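Local coordinates for iron-regulated outer membrane protein (PDB 4B7O) that belongs to the TonB-dependent outer-membrane transporters and takes part in iron uptake, probably by passing its cargo through a beta-barrel closed by an internal plug, at residues 89-94 with 604-609; 72-77 with 175-180; 106-111 with 633-638; 130-135 with 345-350. All blocks are in the same frame, centred on the assembly; numbering follows the deposited sequence.

Contact 1: 89-94 with 604-609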
loop_
_atom_site.group_PDB
_atom_site.type_symbol
_atom_site.label_atom_id
_atom_site.label_comp_id
_atom_site.label_asym_id
_atom_site.label_seq_id
_atom_site.Cartn_x
_atom_site.Cartn_y
_atom_site.Cartn_z
ATOM N N LEU A 89 11.815 -0.511 0.181
ATOM C CA LEU A 89 11.613 0.555 -0.768
ATOM C C LEU A 89 12.165 1.867 -0.183
ATOM O O LEU A 89 11.566 2.954 -0.432
ATOM C CB LEU A 89 10.134 0.731 -1.041
ATOM C CG LEU A 89 9.307 -0.541 -1.235
ATOM C CD1 LEU A 89 7.855 -0.185 -1.062
ATOM C CD2 LEU A 89 9.530 -1.192 -2.585
ATOM N N LYS A 90 13.239 1.791 0.623
ATOM C CA LYS A 90 13.692 2.995 1.293
ATOM C C LYS A 90 14.396 4.025 0.368
ATOM O O LYS A 90 14.501 5.216 0.692
ATOM C CB LYS A 90 14.551 2.685 2.493
ATOM C CG LYS A 90 15.932 2.164 2.172
ATOM C CD LYS A 90 16.669 1.848 3.477
ATOM C CE LYS A 90 16.305 2.869 4.573
ATOM N NZ LYS A 90 16.827 2.598 5.962
ATOM N N GLU A 91 14.853 3.546 -0.769
ATOM C CA GLU A 91 15.504 4.369 -1.750
ATOM C C GLU A 91 14.529 5.055 -2.705
ATOM O O GLU A 91 14.935 5.851 -3.527
ATOM C CB GLU A 91 16.450 3.508 -2.554
ATOM C CG GLU A 91 17.799 4.146 -2.605
ATOM C CD GLU A 91 18.806 3.365 -3.434
ATOM O OE1 GLU A 91 18.726 2.092 -3.448
ATOM O OE2 GLU A 91 19.670 4.060 -4.049
ATOM N N GLU A 92 13.259 4.710 -2.637
ATOM C CA GLU A 92 12.253 5.411 -3.415
ATOM C C GLU A 92 11.708 6.644 -2.685
ATOM O O GLU A 92 10.954 6.526 -1.743
ATOM C CB GLU A 92 11.140 4.469 -3.816
ATOM C CG GLU A 92 9.958 5.202 -4.448
ATOM C CD GLU A 92 10.281 6.121 -5.653
ATOM O OE1 GLU A 92 10.825 5.540 -6.646
ATOM O OE2 GLU A 92 9.957 7.396 -5.601
ATOM N N PRO A 93 12.083 7.841 -3.138
ATOM C CA PRO A 93 11.811 9.044 -2.344
ATOM C C PRO A 93 10.345 9.497 -2.316
ATOM O O PRO A 93 9.990 10.327 -1.486
ATOM C CB PRO A 93 12.706 10.131 -3.010
ATOM C CG PRO A 93 13.173 9.560 -4.339
ATOM C CD PRO A 93 12.756 8.127 -4.432
ATOM N N SER A 94 9.479 9.052 -3.208
ATOM C CA SER A 94 8.136 9.626 -3.088
ATOM C C SER A 94 7.173 8.702 -2.222
ATOM O O SER A 94 5.985 8.987 -2.019
ATOM C CB SER A 94 7.598 9.947 -4.481
ATOM O OG SER A 94 7.465 8.719 -5.189
ATOM N N THR A 604 27.679 0.969 -8.919
ATOM C CA THR A 604 26.314 1.434 -9.165
ATOM C C THR A 604 26.074 2.644 -8.277
ATOM O O THR A 604 26.305 2.565 -7.091
ATOM C CB THR A 604 25.311 0.330 -8.796
ATOM O OG1 THR A 604 25.607 -0.837 -9.554
ATOM C CG2 THR A 604 23.896 0.751 -9.105
ATOM N N ALA A 605 25.650 3.771 -8.838
ATOM C CA ALA A 605 25.346 4.960 -8.043
ATOM C C ALA A 605 23.936 5.457 -8.415
ATOM O O ALA A 605 23.632 5.580 -9.618
ATOM C CB ALA A 605 26.355 6.077 -8.309
ATOM N N LYS A 606 23.100 5.767 -7.417
ATOM C CA LYS A 606 21.754 6.261 -7.704
ATOM C C LYS A 606 21.470 7.477 -6.892
ATOM O O LYS A 606 22.018 7.606 -5.850
ATOM C CB LYS A 606 20.698 5.215 -7.385
ATOM C CG LYS A 606 21.009 3.858 -8.007
ATOM C CD LYS A 606 19.841 2.893 -7.852
ATOM C CE LYS A 606 20.357 1.461 -7.801
ATOM N NZ LYS A 606 19.292 0.451 -8.015
ATOM N N VAL A 607 20.570 8.331 -7.353
ATOM C CA VAL A 607 20.137 9.479 -6.611
ATOM C C VAL A 607 18.690 9.726 -6.868
ATOM O O VAL A 607 18.225 9.487 -7.992
ATOM C CB VAL A 607 20.866 10.790 -7.002
ATOM C CG1 VAL A 607 22.127 10.916 -6.186
ATOM C CG2 VAL A 607 21.202 10.841 -8.495
ATOM N N GLY A 608 17.963 10.220 -5.845
ATOM C CA GLY A 608 16.585 10.567 -6.077
ATOM C C GLY A 608 16.183 11.689 -5.191
ATOM O O GLY A 608 16.813 11.908 -4.173
ATOM N N VAL A 609 15.102 12.360 -5.571
ATOM C CA VAL A 609 14.558 13.443 -4.831
ATOM C C VAL A 609 13.084 13.588 -5.155
ATOM O O VAL A 609 12.620 13.349 -6.291
ATOM C CB VAL A 609 15.336 14.776 -5.086
ATOM C CG1 VAL A 609 15.427 15.127 -6.564
ATOM C CG2 VAL A 609 14.715 15.948 -4.298
#
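The backbone of 89-94 forms a type I turn from L89 to E92 and then runs on past strand 604-609, with the CA atoms of P93 and V609 5.8 Å apart. P93 carries the closest approach: its ring comes down on the strand backbone, CG lying 3.6 Å from V609 N and 3.8 Å from G608 C. G608 has no side chain at this point, which leaves room for the ring. Two residues earlier on the strand, K606 is crossed at about a right angle by the extended chain of E91. E91 OE2 rests 3.7 Å from K606 CB, so the carboxylate meets the aliphatic base of the lysine. The ammonium lies further off, with K606 NZ 4.9 Å from E91 OE1. The carboxylate's polar partners are on the next two strands: OE2 is hydrogen-bonded to S642 OG and OE1 forms a salt bridge with R657. Behind the turn, E92 OE2 takes two hydrogen bonds, from S94 N on its anti side and from S94 OG above the carboxylate plane (both 2.9 Å), which close the chain round P93, while OE1 pairs with R68. A plug loop pressed by proline and glutamate against the inner wall of the barrel is the plug-in-barrel arrangement of TonB-dependent transporters.

Contact 2: 72-77 with 175-180; sequences VTLQQK and QDLLKG
The flat group nearest the interface is the carboxylate of D176, yet L74 does not meet its oxygens; it touches the CB that carries them. The methyl CD2 of L74 lies 3.9 Å from D176 CB and 4.2 Å from the backbone O of D176, a plain van der Waals approach in which the two side chains cross obliquely. Beyond CB the carboxylate has loose partners: OD1 faces K179 NZ at 3.8 Å, a long salt bridge, and OD2 accepts a weak bond from the backbone N of D173. K145 packs against the same side chain. L74 points its CG anti to the backbone N (chi1 -170°), which carries the isobutyl group off the first turn of its helix toward the other segment. There CD2 also comes within 4.4 Å of L177 CD2, adding a second, looser apolar touch. Both leucines pack on V172 as well, so the hydrophobic patch extends past the two segments. Helix 74-77 follows directly on edge strand 67-73 of the four-stranded plug sheet, and helix 174-177 comes just after strand 166-171 of that sheet. The contact therefore brings together the short helices at the ends of two plug strands, while L177 packs on barrel strand 198-209 through S204 and F206 and its carbonyl bonds to K744 near the C-terminus.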
loop_
_atom_site.group_PDB
_atom_site.type_symbol
_atom_site.label_atom_id
_atom_site.label_comp_id
_atom_site.label_asym_id
_atom_site.label_seq_id
_atom_site.Cartn_x
_atom_site.Cartn_y
_atom_site.Cartn_z
ATOM N N VAL A 72 11.455 -3.566 -7.190
ATOM C CA VAL A 72 12.269 -4.579 -6.613
ATOM C C VAL A 72 11.894 -5.928 -7.171
ATOM O O VAL A 72 10.758 -6.210 -7.469
ATOM C CB VAL A 72 12.310 -4.471 -5.055
ATOM C CG1 VAL A 72 10.923 -4.550 -4.467
ATOM C CG2 VAL A 72 13.269 -5.502 -4.430
ATOM N N THR A 73 12.907 -6.745 -7.312
ATOM C CA THR A 73 12.829 -7.989 -8.009
ATOM C C THR A 73 13.326 -9.032 -7.015
ATOM O O THR A 73 14.004 -8.681 -6.034
ATOM C CB THR A 73 13.728 -7.877 -9.266
ATOM O OG1 THR A 73 13.096 -8.490 -10.378
ATOM C CG2 THR A 73 15.103 -8.447 -9.057
ATOM N N LEU A 74 12.975 -10.296 -7.259
ATOM C CA LEU A 74 13.253 -11.362 -6.320
ATOM C C LEU A 74 14.735 -11.570 -6.201
ATOM O O LEU A 74 15.259 -11.690 -5.099
ATOM C CB LEU A 74 12.549 -12.666 -6.697
ATOM C CG LEU A 74 12.603 -13.777 -5.625
ATOM C CD1 LEU A 74 12.024 -13.329 -4.293
ATOM C CD2 LEU A 74 11.884 -15.043 -6.063
ATOM N N GLN A 75 15.430 -11.557 -7.324
ATOM C CA GLN A 75 16.850 -11.694 -7.255
ATOM C C GLN A 75 17.457 -10.516 -6.454
ATOM O O GLN A 75 18.441 -10.710 -5.763
ATOM C CB GLN A 75 17.457 -11.919 -8.647
ATOM C CG GLN A 75 17.868 -10.666 -9.410
ATOM C CD GLN A 75 19.254 -10.152 -9.025
ATOM O OE1 GLN A 75 20.184 -10.938 -8.765
ATOM N NE2 GLN A 75 19.398 -8.821 -8.982
ATOM N N GLN A 76 16.842 -9.335 -6.480
ATOM C CA GLN A 76 17.314 -8.229 -5.637
ATOM C C GLN A 76 16.989 -8.353 -4.181
ATOM O O GLN A 76 17.805 -8.030 -3.334
ATOM C CB GLN A 76 16.740 -6.914 -6.081
ATOM C CG GLN A 76 17.641 -6.196 -7.057
ATOM C CD GLN A 76 16.873 -5.192 -7.881
ATOM O OE1 GLN A 76 15.764 -4.753 -7.506
ATOM N NE2 GLN A 76 17.454 -4.814 -9.011
ATOM N N LYS A 77 15.780 -8.795 -3.885
ATOM C CA LYS A 77 15.367 -9.053 -2.528
ATOM C C LYS A 77 16.252 -10.127 -1.831
ATOM O O LYS A 77 16.588 -10.007 -0.675
ATOM C CB LYS A 77 13.925 -9.474 -2.585
ATOM C CG LYS A 77 13.124 -9.150 -1.360
ATOM C CD LYS A 77 11.668 -9.103 -1.742
ATOM C CE LYS A 77 11.279 -10.273 -2.647
ATOM N NZ LYS A 77 11.230 -11.555 -1.881
ATOM N N GLN A 175 8.443 -20.759 -10.932
ATOM C CA GLN A 175 9.370 -20.361 -11.994
ATOM C C GLN A 175 10.471 -19.407 -11.453
ATOM O O GLN A 175 11.643 -19.579 -11.751
ATOM C CB GLN A 175 8.554 -19.750 -13.190
ATOM C CG GLN A 175 9.350 -19.250 -14.400
ATOM C CD GLN A 175 10.382 -20.266 -14.924
ATOM O OE1 GLN A 175 11.587 -20.178 -14.607
ATOM N NE2 GLN A 175 9.912 -21.257 -15.699
ATOM N N ASP A 176 10.086 -18.380 -10.696
ATOM C CA ASP A 176 11.045 -17.505 -10.040
ATOM C C ASP A 176 11.919 -18.206 -8.988
ATOM O O ASP A 176 13.123 -17.882 -8.878
ATOM C CB ASP A 176 10.323 -16.366 -9.387
ATOM C CG ASP A 176 9.326 -15.730 -10.308
ATOM O OD1 ASP A 176 9.691 -15.439 -11.493
ATOM O OD2 ASP A 176 8.165 -15.529 -9.843
ATOM N N LEU A 177 11.361 -19.169 -8.242
ATOM C CA LEU A 177 12.177 -19.830 -7.243
ATOM C C LEU A 177 13.146 -20.816 -7.886
ATOM O O LEU A 177 14.231 -21.091 -7.351
ATOM C CB LEU A 177 11.322 -20.512 -6.165
ATOM C CG LEU A 177 10.785 -19.539 -5.105
ATOM C CD1 LEU A 177 9.739 -20.172 -4.220
ATOM C CD2 LEU A 177 11.923 -19.059 -4.244
ATOM N N LEU A 178 12.781 -21.306 -9.065
ATOM C CA LEU A 178 13.639 -22.232 -9.808
ATOM C C LEU A 178 14.793 -21.550 -10.545
ATOM O O LEU A 178 15.646 -22.221 -11.137
ATOM C CB LEU A 178 12.799 -23.036 -10.804
ATOM C CG LEU A 178 11.857 -24.060 -10.166
ATOM C CD1 LEU A 178 10.838 -24.446 -11.208
ATOM C CD2 LEU A 178 12.563 -25.290 -9.613
ATOM N N LYS A 179 14.835 -20.224 -10.465
ATOM C CA LYS A 179 15.704 -19.405 -11.295
ATOM C C LYS A 179 17.155 -19.766 -11.233
ATOM O O LYS A 179 17.843 -19.719 -12.257
ATOM C CB LYS A 179 15.597 -17.933 -10.940
ATOM C CG LYS A 179 15.552 -16.995 -12.134
ATOM C CD LYS A 179 14.137 -16.767 -12.652
ATOM C CE LYS A 179 13.960 -15.322 -13.133
ATOM N NZ LYS A 179 12.664 -15.122 -13.848
ATOM N N GLY A 180 17.691 -20.105 -10.085
ATOM C CA GLY A 180 19.126 -20.344 -10.178
ATOM C C GLY A 180 19.503 -21.798 -10.388
ATOM O O GLY A 180 20.682 -22.114 -10.436
#

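Contact 3: 106-111 with 633-638; sequences FLTLRG and AQVGRA. Unlike the reference sequence in segment 633-638: A638 (reference Thr).
T108, on plug strand 107-109, is the first residue to meet the loop 633-638. Its OG1 sits between the backbone N and the carbonyl carbon (chi1 61°), where it lies 3.9 Å from V635 CG2 and makes a hydrogen bond with S723 OG. The other branch, CG2, extends toward the backbone of A633, 4.2 Å from its N, so the two arms of the threonine face two different residues of the loop. R110, with positive phi, sends its side chain away from the loop to form salt bridges with E541 and E593 of the barrel, and K151 packs beside it. The chain then turns at G111, also at positive phi, and offers its carbonyl to the loop. G111 O accepts from A633 N at 3.1 Å. The bond is bent (142° at the hydrogen), and the donor also comes in 30° off the carbonyl plane. Thus the one hydrogen bond between the segments is backbone to backbone: it gives the buried A633 N a partner and does not depend on the identity of either side chain. With the light van der Waals touches of T108 beside it, it ties an extracellular loop folded into the barrel to the plug.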
loop_
_atom_site.group_PDB
_atom_site.type_symbol
_atom_site.label_atom_id
_atom_site.label_comp_id
_atom_site.label_asym_id
_atom_site.label_seq_id
_atom_site.Cartn_x
_atom_site.Cartn_y
_atom_site.Cartn_z
ATOM N N PHE A 106 1.832 3.915 8.506
ATOM C CA PHE A 106 1.022 4.573 7.503
ATOM C C PHE A 106 1.901 4.822 6.326
ATOM O O PHE A 106 3.057 5.248 6.463
ATOM C CB PHE A 106 0.581 5.967 7.981
ATOM C CG PHE A 106 -0.251 5.947 9.213
ATOM C CD1 PHE A 106 -1.620 5.761 9.117
ATOM C CD2 PHE A 106 0.336 6.124 10.473
ATOM C CE1 PHE A 106 -2.425 5.761 10.243
ATOM C CE2 PHE A 106 -0.450 6.108 11.608
ATOM C CZ PHE A 106 -1.839 5.927 11.492
ATOM N N LEU A 107 1.324 4.668 5.167
ATOM C CA LEU A 107 2.093 4.834 3.963
ATOM C C LEU A 107 1.614 6.064 3.143
ATOM O O LEU A 107 0.410 6.303 3.054
ATOM C CB LEU A 107 1.961 3.555 3.175
ATOM C CG LEU A 107 2.604 3.714 1.809
ATOM C CD1 LEU A 107 3.344 2.429 1.411
ATOM C CD2 LEU A 107 1.595 4.167 0.763
ATOM N N THR A 108 2.551 6.867 2.605
ATOM C CA THR A 108 2.155 7.913 1.689
ATOM C C THR A 108 2.931 7.854 0.397
ATOM O O THR A 108 4.086 7.431 0.330
ATOM C CB THR A 108 2.232 9.315 2.316
ATOM O OG1 THR A 108 3.573 9.576 2.709
ATOM C CG2 THR A 108 1.363 9.362 3.533
ATOM N N LEU A 109 2.258 8.280 -0.627
ATOM C CA LEU A 109 2.760 8.238 -1.958
ATOM C C LEU A 109 2.482 9.624 -2.465
ATOM O O LEU A 109 1.312 10.048 -2.476
ATOM C CB LEU A 109 1.967 7.222 -2.746
ATOM C CG LEU A 109 2.344 7.024 -4.207
ATOM C CD1 LEU A 109 3.821 6.600 -4.308
ATOM C CD2 LEU A 109 1.399 5.980 -4.802
ATOM N N ARG A 110 3.557 10.357 -2.798
ATOM C CA ARG A 110 3.426 11.771 -3.143
ATOM C C ARG A 110 2.627 12.520 -2.116
ATOM O O ARG A 110 1.856 13.402 -2.457
ATOM C CB ARG A 110 2.731 11.926 -4.496
ATOM C CG ARG A 110 3.639 11.683 -5.690
ATOM C CD ARG A 110 2.862 11.588 -7.008
ATOM N NE ARG A 110 3.816 11.403 -8.131
ATOM C CZ ARG A 110 3.489 11.302 -9.404
ATOM N NH1 ARG A 110 2.208 11.348 -9.765
ATOM N NH2 ARG A 110 4.449 11.129 -10.316
ATOM N N GLY A 111 2.825 12.171 -0.852
ATOM C CA GLY A 111 2.087 12.793 0.256
ATOM C C GLY A 111 0.663 12.293 0.464
ATOM O O GLY A 111 -0.005 12.744 1.371
ATOM N N ALA A 633 0.169 13.252 4.434
ATOM C CA ALA A 633 1.005 14.136 5.234
ATOM C C ALA A 633 1.796 15.036 4.284
ATOM O O ALA A 633 2.137 14.608 3.151
ATOM C CB ALA A 633 1.985 13.319 6.064
ATOM N N GLN A 634 2.079 16.263 4.742
ATOM C CA GLN A 634 3.167 17.082 4.158
ATOM C C GLN A 634 4.602 16.607 4.538
ATOM O O GLN A 634 5.146 17.000 5.582
ATOM C CB GLN A 634 3.018 18.552 4.578
ATOM C CG GLN A 634 4.063 19.506 3.950
ATOM C CD GLN A 634 3.988 19.511 2.420
ATOM O OE1 GLN A 634 4.765 18.806 1.712
ATOM N NE2 GLN A 634 3.033 20.271 1.898
ATOM N N VAL A 635 5.185 15.751 3.701
ATOM C CA VAL A 635 6.504 15.165 3.913
ATOM C C VAL A 635 7.516 16.233 3.455
ATOM O O VAL A 635 7.205 17.106 2.612
ATOM C CB VAL A 635 6.625 13.816 3.150
ATOM C CG1 VAL A 635 7.935 13.094 3.455
ATOM C CG2 VAL A 635 5.497 12.880 3.584
ATOM N N GLY A 636 8.701 16.217 4.048
ATOM C CA GLY A 636 9.723 17.197 3.711
ATOM C C GLY A 636 10.378 16.646 2.466
ATOM O O GLY A 636 10.175 15.493 2.100
ATOM N N ARG A 637 11.123 17.467 1.765
ATOM C CA ARG A 637 11.732 16.986 0.536
ATOM C C ARG A 637 12.594 15.771 0.862
ATOM O O ARG A 637 13.422 15.829 1.770
ATOM C CB ARG A 637 12.617 18.086 -0.037
ATOM C CG ARG A 637 13.084 17.809 -1.459
ATOM C CD ARG A 637 13.323 19.119 -2.153
ATOM N NE ARG A 637 14.626 19.612 -1.788
ATOM C CZ ARG A 637 14.988 20.875 -1.892
ATOM N NH1 ARG A 637 14.135 21.783 -2.330
ATOM N NH2 ARG A 637 16.192 21.224 -1.528
ATOM N N ALA A 638 12.458 14.702 0.090
ATOM C CA ALA A 638 13.141 13.510 0.415
ATOM C C ALA A 638 14.229 13.230 -0.593
ATOM O O ALA A 638 13.960 13.275 -1.779
ATOM C CB ALA A 638 12.133 12.341 0.509
#

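Contact 4: 130-135 with 345-350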
loop_
_atom_site.group_PDB
_atom_site.type_symbol
_atom_site.label_atom_id
_atom_site.label_comp_id
_atom_site.label_asym_id
_atom_site.label_seq_id
_atom_site.Cartn_x
_atom_site.Cartn_y
_atom_site.Cartn_z
ATOM N N ILE A 130 -9.641 -1.385 9.101
ATOM C CA ILE A 130 -9.936 -1.690 10.505
ATOM C C ILE A 130 -10.198 -0.469 11.444
ATOM O O ILE A 130 -11.224 -0.412 12.064
ATOM C CB ILE A 130 -8.851 -2.637 11.071
ATOM C CG1 ILE A 130 -8.898 -3.956 10.283
ATOM C CG2 ILE A 130 -9.080 -2.907 12.566
ATOM C CD1 ILE A 130 -7.649 -4.766 10.449
ATOM N N LEU A 131 -9.288 0.486 11.580
ATOM C CA LEU A 131 -9.512 1.646 12.466
ATOM C C LEU A 131 -8.508 2.719 12.150
ATOM O O LEU A 131 -7.384 2.433 11.754
ATOM C CB LEU A 131 -9.386 1.280 13.943
ATOM C CG LEU A 131 -9.696 2.224 15.140
ATOM C CD1 LEU A 131 -11.182 2.250 15.445
ATOM C CD2 LEU A 131 -8.928 1.789 16.386
ATOM N N TYR A 132 -8.890 3.968 12.367
ATOM C CA TYR A 132 -8.128 5.056 11.776
ATOM C C TYR A 132 -6.831 5.267 12.542
ATOM O O TYR A 132 -5.935 6.002 12.078
ATOM C CB TYR A 132 -8.976 6.360 11.615
ATOM C CG TYR A 132 -9.303 7.012 12.929
ATOM C CD1 TYR A 132 -10.399 6.565 13.720
ATOM C CD2 TYR A 132 -8.490 8.028 13.434
ATOM C CE1 TYR A 132 -10.675 7.147 14.952
ATOM C CE2 TYR A 132 -8.766 8.625 14.663
ATOM C CZ TYR A 132 -9.852 8.184 15.413
ATOM O OH TYR A 132 -10.068 8.765 16.639
ATOM N N HIS A 133 -6.732 4.623 13.712
ATOM C CA HIS A 133 -5.544 4.708 14.584
ATOM C C HIS A 133 -4.445 3.761 14.185
ATOM O O HIS A 133 -3.486 3.562 14.920
ATOM C CB HIS A 133 -5.946 4.444 16.034
ATOM C CG HIS A 133 -6.553 5.636 16.714
ATOM N ND1 HIS A 133 -5.846 6.725 17.004
ATOM C CD2 HIS A 133 -7.850 5.881 17.155
ATOM C CE1 HIS A 133 -6.640 7.646 17.600
ATOM N NE2 HIS A 133 -7.864 7.131 17.694
ATOM N N GLN A 134 -4.588 3.141 13.029
ATOM C CA GLN A 134 -3.600 2.243 12.505
ATOM C C GLN A 134 -3.638 2.289 10.987
ATOM O O GLN A 134 -4.649 2.716 10.385
ATOM C CB GLN A 134 -3.888 0.844 12.994
ATOM C CG GLN A 134 -5.122 0.180 12.420
ATOM C CD GLN A 134 -5.417 -1.098 13.193
ATOM O OE1 GLN A 134 -5.604 -1.060 14.413
ATOM N NE2 GLN A 134 -5.401 -2.229 12.520
ATOM N N GLY A 135 -2.537 1.862 10.368
ATOM C CA GLY A 135 -2.436 1.936 8.913
ATOM C C GLY A 135 -3.112 0.704 8.317
ATOM O O GLY A 135 -3.320 -0.293 9.006
ATOM N N ASN A 345 -11.084 -1.408 25.198
ATOM C CA ASN A 345 -11.020 -0.815 23.898
ATOM C C ASN A 345 -12.395 -0.219 23.617
ATOM O O ASN A 345 -13.293 -0.957 23.266
ATOM C CB ASN A 345 -10.668 -1.950 22.906
ATOM C CG ASN A 345 -10.309 -1.447 21.513
ATOM O OD1 ASN A 345 -10.908 -0.495 21.010
ATOM N ND2 ASN A 345 -9.358 -2.119 20.868
ATOM N N GLY A 346 -12.594 1.091 23.797
ATOM C CA GLY A 346 -13.912 1.744 23.483
ATOM C C GLY A 346 -14.306 1.684 21.998
ATOM O O GLY A 346 -15.496 1.555 21.657
ATOM N N TYR A 347 -13.284 1.749 21.114
ATOM C CA TYR A 347 -13.454 1.705 19.671
ATOM C C TYR A 347 -14.095 0.396 19.311
ATOM O O TYR A 347 -15.036 0.373 18.505
ATOM C CB TYR A 347 -12.102 1.884 18.915
ATOM C CG TYR A 347 -11.482 3.250 19.148
ATOM C CD1 TYR A 347 -12.044 4.404 18.574
ATOM C CD2 TYR A 347 -10.361 3.405 19.965
ATOM C CE1 TYR A 347 -11.490 5.662 18.792
ATOM C CE2 TYR A 347 -9.808 4.663 20.210
ATOM C CZ TYR A 347 -10.380 5.785 19.623
ATOM O OH TYR A 347 -9.833 7.040 19.846
ATOM N N ALA A 348 -13.600 -0.690 19.907
ATOM C CA ALA A 348 -14.142 -2.044 19.664
ATOM C C ALA A 348 -15.402 -2.357 20.459
ATOM O O ALA A 348 -15.964 -3.469 20.343
ATOM C CB ALA A 348 -13.080 -3.105 19.945
ATOM N N GLY A 349 -15.842 -1.378 21.259
ATOM C CA GLY A 349 -17.080 -1.523 22.004
ATOM C C GLY A 349 -16.864 -1.988 23.433
ATOM O O GLY A 349 -17.812 -2.055 24.203
ATOM N N ASN A 350 -15.611 -2.268 23.801
ATOM C CA ASN A 350 -15.303 -2.810 25.111
ATOM C C ASN A 350 -15.954 -4.177 25.194
ATOM O O ASN A 350 -16.480 -4.558 26.231
ATOM C CB ASN A 350 -15.873 -1.921 26.246
ATOM C CG ASN A 350 -15.441 -0.475 26.139
ATOM O OD1 ASN A 350 -16.193 0.354 25.642
ATOM N ND2 ASN A 350 -14.240 -0.159 26.613
#
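L131 and Y347 both point their CB atoms toward the other segment. L131, with CG anti to the backbone N (chi1 -174°), lays its methyls at the base of Y347, whose own CG, anti to the carbonyl carbon (chi1 -64°), carries the phenol to the type I turn from L131 to Q134; the two side chains cross at about a right angle. L131 CD1 lies 3.6 Å from Y347 CB, near the root of the tyrosine, with CD2 4.0 Å from Y347 CG. At the other end of the phenol, H133 NE2 donates a weak, bent hydrogen bond of 2.9 Å to Y347 OH; H133 CD2 is 3.5 Å from Y347 CZ. The two rings sit obliquely, their centroids 5.0 Å apart. Y132 supports the imidazole, with H133 CD2 over one face of its ring and displaced toward the rim, and its own OH stands 3.6 Å from Y347 OH. The turn that carries Y347, from G346 to G349, is braced by N345 OD1, which accepts from A348 N at 2.9 Å, an Asx motif. R523 makes a cation-pi contact with the Y347 ring, and H520 bonds its carbonyl. This plug loop thus meets an extracellular barrel loop through an apolar base and a polar aromatic tip. H133 ND1 has a weak bond with E284 OE2, so the imidazole is engaged at both nitrogens. The neighbouring carboxylate would tend to favour its protonation; the bond to Y347 stays weak and bent, with L131 and the rings packed around the phenol.

Overall arrangement
Contacts 1, 3 and 4 all join plug to barrel, at different depths, whereas contact 2 ties together two short helices near the periplasmic end. Contact 3 is the buried one; the other three are partly buried, and contact 4 lies among the extracellular loops, across the centre of the chain from contacts 1 and 2. Contact 1 uses strand 603-618 and contact 3 the loop that follows it, and S94 O lies 2.9 Å from R110 N, a probable hydrogen bond joining them. F106 of contact 3 packs on Q134 of contact 4. Buried contact 3 rests on a backbone bond, contact 1 on a ring and carboxylate against the barrel wall, contact 2 on apolar helix packing, and contact 4 on a leucine and aromatic side chains.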